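CRISPR-associated endonuclease/helicase Cas3 (Thermus thermophilus HB8, PDB 3SK9) cuts single-stranded DNA with its metal-dependent N-terminal HD nuclease domain, the part present here, and carries a C-terminal helicase domain, serving CRISPR defence against viruses and plasmids. Local coordinates at residues V112-F117 with A155-L159; A79-Q84 with E162-W166. All coordinates share one frame; numbering follows the deposited sequence.

Interaction 1: V112-F117 with A155-L159; sequences VFTELF and ARRHL
Ala155 sets its methyl group over one face of the Phe113 ring, CB lying 4.0 Å from the ring centroid and 19° off the normal, a CH-pi contact. The same methyl meets Leu116 CD1 at 3.5 Å, so a residue no larger than alanine suits a place where the other helix sends in both a phenyl ring and a leucine branch. Phe113 reaches across because CG stands anti to its carbonyl carbon (chi1 -70°), which carries CZ to the backbone of Ala155. The rim of this ring, near its plane, meets Leu159 CD2 and His158 CD2.

Leu159 CD2 meets the edges of two phenylalanine rings. It sits in the plane of the Phe117 ring, 3.7 Å from Phe117 CE1, and 4.1 Å from Phe113 CE1. At the solvent side Leu116 lays its other branch, CD2, against one face of the exposed Arg156 guanidinium, 3.8 Å from Arg156 NH1.

Apolar side chains make up most of the contact, with the Arg156 guanidinium and the His158 ring at its margin. The two helix axes, 11.0 Å apart, cross at -70°. The contact is an apolar helix-helix crossing within the mainly helical Cas3 HD domain, joining helices 110-124 and 149-161 near, but not touching, the metal-binding residues; the side chain of Phe117 is about 9 Å from that of Asp75.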
loop_
_atom_site.group_PDB
_atom_site.type_symbol
_atom_site.label_atom_id
_atom_site.label_comp_id
_atom_site.label_asym_id
_atom_site.label_seq_id
_atom_site.Cartn_x
_atom_site.Cartn_y
_atom_site.Cartn_z
ATOM N N VAL A 112 -11.865 4.630 1.693
ATOM C CA VAL A 112 -12.261 6.037 1.604
ATOM C C VAL A 112 -11.336 6.852 2.500
ATOM O O VAL A 112 -10.842 7.935 2.114
ATOM C CB VAL A 112 -13.724 6.251 2.036
ATOM C CG1 VAL A 112 -14.081 7.729 2.069
ATOM C CG2 VAL A 112 -14.689 5.492 1.125
ATOM N N PHE A 113 -11.099 6.351 3.714
ATOM C CA PHE A 113 -10.111 7.019 4.596
ATOM C C PHE A 113 -8.728 6.983 3.992
ATOM O O PHE A 113 -7.983 7.977 4.066
ATOM C CB PHE A 113 -10.084 6.399 5.976
ATOM C CG PHE A 113 -11.339 6.680 6.789
ATOM C CD1 PHE A 113 -11.388 7.749 7.662
ATOM C CD2 PHE A 113 -12.451 5.878 6.651
ATOM C CE1 PHE A 113 -12.536 7.989 8.423
ATOM C CE2 PHE A 113 -13.599 6.113 7.411
ATOM C CZ PHE A 113 -13.634 7.164 8.286
ATOM N N THR A 114 -8.348 5.881 3.348
ATOM C CA THR A 114 -7.002 5.854 2.765
ATOM C C THR A 114 -6.928 6.995 1.744
ATOM O O THR A 114 -5.937 7.741 1.689
ATOM C CB THR A 114 -6.722 4.503 2.052
ATOM O OG1 THR A 114 -6.695 3.469 3.024
ATOM C CG2 THR A 114 -5.355 4.551 1.257
ATOM N N GLU A 115 -7.954 7.129 0.908
ATOM C CA GLU A 115 -7.897 8.172 -0.112
ATOM C C GLU A 115 -7.781 9.586 0.529
ATOM O O GLU A 115 -6.959 10.393 0.114
ATOM C CB GLU A 115 -9.083 8.082 -1.078
ATOM C CG GLU A 115 -9.149 9.263 -2.092
ATOM C CD GLU A 115 -10.346 9.204 -3.006
ATOM O OE1 GLU A 115 -11.133 8.239 -2.898
ATOM O OE2 GLU A 115 -10.494 10.116 -3.854
ATOM N N LEU A 116 -8.615 9.890 1.532
ATOM C CA LEU A 116 -8.549 11.213 2.177
ATOM C C LEU A 116 -7.190 11.462 2.823
ATOM O O LEU A 116 -6.679 12.562 2.728
ATOM C CB LEU A 116 -9.621 11.365 3.228
ATOM C CG LEU A 116 -11.041 11.405 2.654
ATOM C CD1 LEU A 116 -12.055 11.373 3.803
ATOM C CD2 LEU A 116 -11.168 12.638 1.818
ATOM N N PHE A 117 -6.639 10.454 3.488
ATOM C CA PHE A 117 -5.375 10.621 4.196
ATOM C C PHE A 117 -4.265 10.864 3.186
ATOM O O PHE A 117 -3.416 11.741 3.378
ATOM C CB PHE A 117 -5.011 9.383 5.048
ATOM C CG PHE A 117 -5.997 9.085 6.167
ATOM C CD1 PHE A 117 -6.880 10.042 6.621
ATOM C CD2 PHE A 117 -5.996 7.840 6.774
ATOM C CE1 PHE A 117 -7.752 9.754 7.656
ATOM C CE2 PHE A 117 -6.868 7.564 7.829
ATOM C CZ PHE A 117 -7.740 8.506 8.251
ATOM N N ALA A 155 -16.925 10.191 6.193
ATOM C CA ALA A 155 -15.603 10.026 6.763
ATOM C C ALA A 155 -15.188 11.286 7.553
ATOM O O ALA A 155 -14.646 11.193 8.660
ATOM C CB ALA A 155 -14.591 9.737 5.663
ATOM N N ARG A 156 -15.405 12.456 6.968
ATOM C CA ARG A 156 -14.961 13.710 7.588
ATOM C C ARG A 156 -15.696 13.939 8.923
ATOM O O ARG A 156 -15.146 14.521 9.865
ATOM C CB ARG A 156 -15.147 14.885 6.639
ATOM C CG ARG A 156 -14.233 14.888 5.426
ATOM C CD ARG A 156 -14.348 16.211 4.684
ATOM N NE ARG A 156 -14.159 16.126 3.236
ATOM C CZ ARG A 156 -12.979 16.076 2.626
ATOM N NH1 ARG A 156 -11.856 16.060 3.328
ATOM N NH2 ARG A 156 -12.923 16.033 1.307
ATOM N N ARG A 157 -16.917 13.437 9.030
ATOM C CA ARG A 157 -17.645 13.497 10.310
ATOM C C ARG A 157 -16.842 12.775 11.421
ATOM O O ARG A 157 -16.652 13.289 12.541
ATOM C CB ARG A 157 -19.048 12.893 10.149
ATOM C CG ARG A 157 -20.196 13.842 10.468
ATOM C CD ARG A 157 -21.576 13.245 10.111
ATOM N NE ARG A 157 -21.897 13.411 8.689
ATOM C CZ ARG A 157 -22.349 12.447 7.880
ATOM N NH1 ARG A 157 -22.562 11.213 8.346
ATOM N NH2 ARG A 157 -22.606 12.723 6.596
ATOM N N HIS A 158 -16.340 11.590 11.107
ATOM C CA HIS A 158 -15.527 10.851 12.060
ATOM C C HIS A 158 -14.227 11.588 12.360
ATOM O O HIS A 158 -13.766 11.649 13.504
ATOM C CB HIS A 158 -15.168 9.466 11.507
ATOM C CG HIS A 158 -16.340 8.549 11.329
ATOM N ND1 HIS A 158 -16.903 7.844 12.374
ATOM C CD2 HIS A 158 -17.029 8.195 10.220
ATOM C CE1 HIS A 158 -17.898 7.106 11.911
ATOM N NE2 HIS A 158 -17.991 7.295 10.606
ATOM N N LEU A 159 -13.623 12.142 11.327
ATOM C CA LEU A 159 -12.305 12.739 11.469
ATOM C C LEU A 159 -12.369 13.973 12.367
ATOM O O LEU A 159 -11.374 14.346 12.992
ATOM C CB LEU A 159 -11.715 13.106 10.094
ATOM C CG LEU A 159 -11.332 11.860 9.275
ATOM C CD1 LEU A 159 -10.820 12.254 7.906
ATOM C CD2 LEU A 159 -10.304 11.016 10.052
#

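Interaction 2: A79-Q84 with E162-W166; sequences ASPVFQ and EDPLW
Glu162 and Pro81 meet where the carboxylate OE2 comes within 3.6 Å of Pro81 CD, the two side chains crossing at about a right angle. Glu162 has CG between its backbone N and carbonyl carbon (chi1 66°) and runs straight on from there, which brings the acid beside the proline. Its other oxygen, OE1, forms salt bridges with Arg170 and Lys167 of the helix that follows, so this buried acid has its charge balanced by two bases and probably stays ionised.

Asp163 then turns its carboxylate back to the chain: OD2 accepts from Leu165 N at 3.1 Å with a nearly straight 166° angle. This is a capping bond to the turn that leads into helix 165-181, a role the short acidic side chain fits well, and proline at 164 suits the first turn, where a backbone N-H has no carbonyl of a preceding turn to bond. Within the Cas3 HD domain this helix entry packs against the loop that follows the metal-binding His74 and Asp75.

Trp166 is the broad surface of the contact. Pro81 CD stands 3.6 Å from the centroid of its five-membered ring, 7° off the normal, a CH-pi contact suited to the compact, rigid proline ring, whose CD hydrogens face the indole; Pro81 CG approaches Trp166 NE1 at 3.4 Å. Farther along the indole, CE3 lies 3.5 Å from Ala79 O, an oxygen that accepts a hydrogen bond from Arg170. At the far end of the six-membered ring, Trp166 CH2 touches Gln84 CG at 4.1 Å, while the glutamine amide is held by Lys18 and Lys78 backbone atoms.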
loop_
_atom_site.group_PDB
_atom_site.type_symbol
_atom_site.label_atom_id
_atom_site.label_comp_id
_atom_site.label_asym_id
_atom_site.label_seq_id
_atom_site.Cartn_x
_atom_site.Cartn_y
_atom_site.Cartn_z
ATOM N N ALA A 79 -6.018 3.267 10.117
ATOM C CA ALA A 79 -5.402 4.011 11.216
ATOM C C ALA A 79 -6.348 5.135 11.660
ATOM O O ALA A 79 -6.018 6.315 11.574
ATOM C CB ALA A 79 -4.067 4.589 10.791
ATOM N N SER A 80 -7.486 4.702 12.194
ATOM C CA SER A 80 -8.557 5.582 12.645
ATOM C C SER A 80 -9.369 4.819 13.711
ATOM O O SER A 80 -9.492 3.602 13.636
ATOM C CB SER A 80 -9.445 5.897 11.440
ATOM O OG SER A 80 -10.660 6.522 11.886
ATOM N N PRO A 81 -9.965 5.530 14.685
ATOM C CA PRO A 81 -10.674 4.799 15.754
ATOM C C PRO A 81 -11.838 3.970 15.199
ATOM O O PRO A 81 -12.171 2.942 15.751
ATOM C CB PRO A 81 -11.238 5.913 16.663
ATOM C CG PRO A 81 -10.547 7.164 16.308
ATOM C CD PRO A 81 -9.861 6.974 14.931
ATOM N N VAL A 82 -12.447 4.431 14.110
ATOM C CA VAL A 82 -13.525 3.723 13.445
ATOM C C VAL A 82 -13.197 2.235 13.146
ATOM O O VAL A 82 -14.072 1.365 13.205
ATOM C CB VAL A 82 -13.851 4.443 12.111
ATOM C CG1 VAL A 82 -14.657 3.564 11.219
ATOM C CG2 VAL A 82 -14.567 5.755 12.389
ATOM N N PHE A 83 -11.948 1.940 12.828
ATOM C CA PHE A 83 -11.550 0.555 12.485
ATOM C C PHE A 83 -10.733 -0.174 13.586
ATOM O O PHE A 83 -10.142 -1.214 13.323
ATOM C CB PHE A 83 -10.754 0.564 11.168
ATOM C CG PHE A 83 -11.481 1.239 10.041
ATOM C CD1 PHE A 83 -11.149 2.533 9.661
ATOM C CD2 PHE A 83 -12.547 0.600 9.406
ATOM C CE1 PHE A 83 -11.839 3.163 8.648
ATOM C CE2 PHE A 83 -13.260 1.223 8.397
ATOM C CZ PHE A 83 -12.915 2.511 8.014
ATOM N N GLN A 84 -10.703 0.364 14.808
ATOM C CA GLN A 84 -9.891 -0.213 15.847
ATOM C C GLN A 84 -10.799 -0.406 17.067
ATOM O O GLN A 84 -11.897 0.141 17.118
ATOM C CB GLN A 84 -8.735 0.732 16.166
ATOM C CG GLN A 84 -7.819 1.005 14.945
ATOM C CD GLN A 84 -7.053 -0.247 14.509
ATOM O OE1 GLN A 84 -6.778 -1.124 15.330
ATOM N NE2 GLN A 84 -6.689 -0.324 13.208
ATOM N N GLU A 162 -12.192 12.711 16.166
ATOM C CA GLU A 162 -11.131 11.820 16.659
ATOM C C GLU A 162 -10.070 12.598 17.445
ATOM O O GLU A 162 -9.848 13.807 17.224
ATOM C CB GLU A 162 -10.456 11.052 15.504
ATOM C CG GLU A 162 -9.705 11.955 14.596
ATOM C CD GLU A 162 -9.007 11.251 13.413
ATOM O OE1 GLU A 162 -8.222 11.960 12.763
ATOM O OE2 GLU A 162 -9.216 10.033 13.144
ATOM N N ASP A 163 -9.410 11.890 18.353
ATOM C CA ASP A 163 -8.248 12.420 19.051
ATOM C C ASP A 163 -7.227 12.873 18.013
ATOM O O ASP A 163 -6.958 12.138 17.074
ATOM C CB ASP A 163 -7.655 11.332 19.935
ATOM C CG ASP A 163 -6.646 11.864 20.923
ATOM O OD1 ASP A 163 -6.750 11.523 22.113
ATOM O OD2 ASP A 163 -5.752 12.622 20.514
ATOM N N PRO A 164 -6.697 14.089 18.150
ATOM C CA PRO A 164 -5.711 14.683 17.220
ATOM C C PRO A 164 -4.418 13.868 17.023
ATOM O O PRO A 164 -3.752 13.967 15.980
ATOM C CB PRO A 164 -5.389 16.034 17.870
ATOM C CG PRO A 164 -6.570 16.342 18.703
ATOM C CD PRO A 164 -7.121 15.048 19.188
ATOM N N LEU A 165 -4.045 13.092 18.026
ATOM C CA LEU A 165 -2.868 12.216 17.943
ATOM C C LEU A 165 -2.959 11.226 16.747
ATOM O O LEU A 165 -1.942 10.823 16.181
ATOM C CB LEU A 165 -2.718 11.415 19.235
ATOM C CG LEU A 165 -1.308 10.898 19.553
ATOM C CD1 LEU A 165 -0.356 12.055 19.699
ATOM C CD2 LEU A 165 -1.317 10.038 20.820
ATOM N N TRP A 166 -4.174 10.839 16.377
ATOM C CA TRP A 166 -4.371 9.961 15.207
ATOM C C TRP A 166 -3.789 10.570 13.912
ATOM O O TRP A 166 -3.255 9.847 13.077
ATOM C CB TRP A 166 -5.861 9.613 15.014
ATOM C CG TRP A 166 -6.362 8.531 15.948
ATOM C CD1 TRP A 166 -7.158 8.687 17.050
ATOM C CD2 TRP A 166 -6.064 7.131 15.865
ATOM N NE1 TRP A 166 -7.382 7.461 17.645
ATOM C CE2 TRP A 166 -6.727 6.494 16.927
ATOM C CE3 TRP A 166 -5.323 6.351 14.969
ATOM C CZ2 TRP A 166 -6.666 5.119 17.121
ATOM C CZ3 TRP A 166 -5.270 4.968 15.172
ATOM C CH2 TRP A 166 -5.923 4.381 16.231
#

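In the fold
From the N terminus the chain passes helix 60-71 and the metal ligands His74 and Asp75 before entering loop 79-84, the first half of interaction 2. Helix 110-124 then supplies one side of interaction 1, and helix 149-161 closes that smaller loop. Just beyond, 162-166 returns to 79-84, so interaction 1 is nested within the loop closed by interaction 2. Their centres are about 10 Å apart, and side chains of the two contacts touch: the Phe113 and Phe83 rings stand nearly perpendicular, and His158 packs on Val82. Helices 110-124, 149-161 and 165-181 are thus tied to the loop that follows the metal ligands, and Arg170 reaches both contacts, in a cation-pi interaction with Phe117 and a salt bridge to Glu162.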